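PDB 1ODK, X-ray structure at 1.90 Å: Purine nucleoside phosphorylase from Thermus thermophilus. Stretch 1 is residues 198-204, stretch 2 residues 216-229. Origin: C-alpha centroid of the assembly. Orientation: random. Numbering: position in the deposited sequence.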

# COMPACT_ATOMS: atom_id res chain seq x y z
N ALA B 198 -16.01 15.29 -19.14
CA ALA B 198 -16.70 14.04 -19.40
C ALA B 198 -18.18 14.13 -19.04
O ALA B 198 -18.55 14.66 -18.00
CB ALA B 198 -16.05 12.90 -18.60
N ILE B 199 -19.01 13.63 -19.94
CA ILE B 199 -20.44 13.58 -19.71
C ILE B 199 -20.81 12.14 -20.04
O ILE B 199 -20.31 11.57 -21.02
CB ILE B 199 -21.21 14.58 -20.58
CG1 ILE B 199 -22.71 14.47 -20.28
CG2 ILE B 199 -20.89 14.36 -22.05
CD1 ILE B 199 -23.54 15.56 -20.92
N LEU B 200 -21.66 11.54 -19.22
CA LEU B 200 -22.05 10.15 -19.44
C LEU B 200 -23.55 9.96 -19.44
O LEU B 200 -24.30 10.75 -18.88
CB LEU B 200 -21.46 9.26 -18.34
CG LEU B 200 -19.95 9.33 -18.08
CD1 LEU B 200 -19.62 8.54 -16.82
CD2 LEU B 200 -19.19 8.77 -19.28
N ALA B 201 -23.98 8.88 -20.09
CA ALA B 201 -25.39 8.52 -20.13
C ALA B 201 -25.48 7.19 -19.38
O ALA B 201 -24.73 6.26 -19.68
CB ALA B 201 -25.84 8.34 -21.58
N VAL B 202 -26.36 7.11 -18.39
CA VAL B 202 -26.52 5.88 -17.63
C VAL B 202 -27.12 4.81 -18.54
O VAL B 202 -28.20 5.00 -19.10
CB VAL B 202 -27.45 6.09 -16.41
CG1 VAL B 202 -27.66 4.78 -15.67
CG2 VAL B 202 -26.86 7.14 -15.48
N SER B 203 -26.42 3.69 -18.68
CA SER B 203 -26.89 2.61 -19.54
C SER B 203 -27.43 1.42 -18.75
O SER B 203 -27.99 0.49 -19.34
CB SER B 203 -25.75 2.13 -20.44
OG SER B 203 -24.66 1.68 -19.66
N ASN B 204 -27.26 1.44 -17.44
CA ASN B 204 -27.71 0.34 -16.60
C ASN B 204 -27.34 0.59 -15.15
O ASN B 204 -26.74 1.61 -14.81
CB ASN B 204 -27.03 -0.96 -17.03
CG ASN B 204 -25.53 -0.91 -16.84
OD1 ASN B 204 -24.82 -0.20 -17.56
ND2 ASN B 204 -25.03 -1.65 -15.86
N VAL B 216 -34.09 3.60 -25.22
CA VAL B 216 -33.72 4.43 -24.08
C VAL B 216 -32.25 4.83 -24.11
O VAL B 216 -31.91 6.00 -23.96
CB VAL B 216 -34.01 3.69 -22.75
CG1 VAL B 216 -33.58 4.55 -21.57
CG2 VAL B 216 -35.48 3.35 -22.66
N LEU B 217 -31.39 3.84 -24.31
CA LEU B 217 -29.95 4.07 -24.33
C LEU B 217 -29.54 4.99 -25.48
O LEU B 217 -28.74 5.90 -25.28
CB LEU B 217 -29.21 2.74 -24.44
CG LEU B 217 -27.85 2.64 -23.73
CD1 LEU B 217 -27.34 1.21 -23.80
CD2 LEU B 217 -26.86 3.61 -24.36
N GLN B 218 -30.09 4.76 -26.67
CA GLN B 218 -29.74 5.59 -27.81
C GLN B 218 -30.17 7.05 -27.64
O GLN B 218 -29.48 7.96 -28.11
CB GLN B 218 -30.35 5.02 -29.10
CG GLN B 218 -30.03 5.84 -30.35
CD GLN B 218 -28.56 6.23 -30.44
OE1 GLN B 218 -27.67 5.39 -30.28
NE2 GLN B 218 -28.30 7.51 -30.69
N GLU B 219 -31.30 7.29 -26.98
CA GLU B 219 -31.75 8.66 -26.77
C GLU B 219 -30.82 9.35 -25.76
O GLU B 219 -30.51 10.53 -25.90
CB GLU B 219 -33.20 8.68 -26.26
CG GLU B 219 -33.67 10.04 -25.76
CD GLU B 219 -33.64 11.12 -26.82
OE1 GLU B 219 -33.85 12.30 -26.46
OE2 GLU B 219 -33.41 10.81 -28.01
N GLY B 220 -30.38 8.60 -24.75
CA GLY B 220 -29.48 9.15 -23.76
C GLY B 220 -28.18 9.53 -24.44
O GLY B 220 -27.59 10.58 -24.16
N VAL B 221 -27.72 8.67 -25.34
CA VAL B 221 -26.50 8.92 -26.09
C VAL B 221 -26.63 10.17 -26.96
O VAL B 221 -25.71 10.99 -27.05
CB VAL B 221 -26.15 7.72 -26.99
CG1 VAL B 221 -25.03 8.09 -27.96
CG2 VAL B 221 -25.73 6.52 -26.12
N ARG B 222 -27.78 10.32 -27.62
CA ARG B 222 -27.99 11.48 -28.47
C ARG B 222 -27.94 12.77 -27.66
O ARG B 222 -27.32 13.75 -28.07
CB ARG B 222 -29.35 11.39 -29.19
CG ARG B 222 -29.56 12.49 -30.23
CD ARG B 222 -31.03 12.61 -30.61
NE ARG B 222 -31.85 13.09 -29.50
CZ ARG B 222 -31.78 14.32 -28.99
NH1 ARG B 222 -30.94 15.21 -29.50
NH2 ARG B 222 -32.55 14.66 -27.96
N ARG B 223 -28.60 12.76 -26.50
CA ARG B 223 -28.64 13.94 -25.63
C ARG B 223 -27.24 14.31 -25.14
O ARG B 223 -26.86 15.48 -25.13
CB ARG B 223 -29.53 13.66 -24.42
CG ARG B 223 -30.98 13.37 -24.76
CD ARG B 223 -31.75 12.92 -23.52
NE ARG B 223 -33.17 12.78 -23.79
CZ ARG B 223 -34.08 12.46 -22.87
NH1 ARG B 223 -33.70 12.23 -21.62
NH2 ARG B 223 -35.36 12.36 -23.20
N MET B 224 -26.49 13.30 -24.73
CA MET B 224 -25.14 13.50 -24.24
C MET B 224 -24.21 14.12 -25.30
O MET B 224 -23.43 15.02 -25.00
CB MET B 224 -24.60 12.16 -23.73
CG MET B 224 -23.12 11.94 -23.89
SD MET B 224 -22.71 10.32 -23.23
CE MET B 224 -22.96 9.27 -24.65
N VAL B 225 -24.31 13.63 -26.53
CA VAL B 225 -23.48 14.14 -27.62
C VAL B 225 -23.83 15.59 -27.97
O VAL B 225 -22.95 16.41 -28.21
CB VAL B 225 -23.62 13.25 -28.89
CG1 VAL B 225 -22.87 13.88 -30.06
CG2 VAL B 225 -23.08 11.85 -28.60
N GLU B 226 -25.12 15.89 -28.00
CA GLU B 226 -25.57 17.25 -28.30
C GLU B 226 -25.02 18.20 -27.24
O GLU B 226 -24.55 19.30 -27.56
CB GLU B 226 -27.10 17.31 -28.30
CG GLU B 226 -27.66 18.69 -28.64
CD GLU B 226 -29.18 18.73 -28.61
OE1 GLU B 226 -29.74 19.78 -28.99
OE2 GLU B 226 -29.80 17.73 -28.21
N VAL B 227 -25.08 17.79 -25.98
CA VAL B 227 -24.56 18.63 -24.90
C VAL B 227 -23.06 18.85 -25.08
O VAL B 227 -22.57 19.97 -24.98
CB VAL B 227 -24.82 17.99 -23.51
CG1 VAL B 227 -24.04 18.75 -22.44
CG2 VAL B 227 -26.31 18.03 -23.19
N ALA B 228 -22.34 17.77 -25.36
CA ALA B 228 -20.89 17.86 -25.53
C ALA B 228 -20.49 18.74 -26.71
O ALA B 228 -19.57 19.56 -26.59
CB ALA B 228 -20.30 16.46 -25.70
N LEU B 229 -21.16 18.59 -27.85
CA LEU B 229 -20.84 19.39 -29.03
C LEU B 229 -21.06 20.87 -28.74
O LEU B 229 -20.21 21.71 -29.04
CB LEU B 229 -21.70 18.95 -30.22
CG LEU B 229 -21.30 17.59 -30.83
CD1 LEU B 229 -22.38 17.11 -31.78
CD2 LEU B 229 -19.97 17.73 -31.57

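This is a mainly apolar packing of a helix running nearly antiparallel along a strand, at 170° with the axes 7.8 Å apart at closest approach, without a hydrogen bond between the stretches. Together they bury 371 Å², both sides summed. Strand alternation sets the pattern: Ile 199 and Ala 201 direct CA-to-CB toward the helix, while Leu 200 and Val 202 point away. Ile 199, extended with both chi angles t, is the strand's main contributor and spans one helical turn. Ile 199 CD1 meets Val 227 CG1 at 3.6 Å, and Ile 199 CG2 lies 3.8 Å from Met 224 CG and 4.3 Å from Ala 228 CB.

Met 224 complements it from the helix. The unbranched chain brings Met 224 SD against the strand backbone, 3.5 Å from Ile 199 O and 3.7 Å from Ala 201 N.

The backbones come close where the residues are small. Ala 201 CA and Gly 220 CA are only 5.5 Å apart, and Ala 201 CB rests 3.8 Å from Gly 220 O; a CB on the glycine would fit tightly, about 3.6 Å from Ala 201 CB. Further along, Leu 217 reaches in from a sideways start, placing Leu 217 CD1 3.8 Å from Ser 203 CB, while Ser 203 OG hydrogen-bonds Asn 204 OD1 at 2.8 Å within the strand. Charge stays off the interface: Glu 219, Arg 222, Arg 223 and Glu 226 form salt bridges among themselves along the helix.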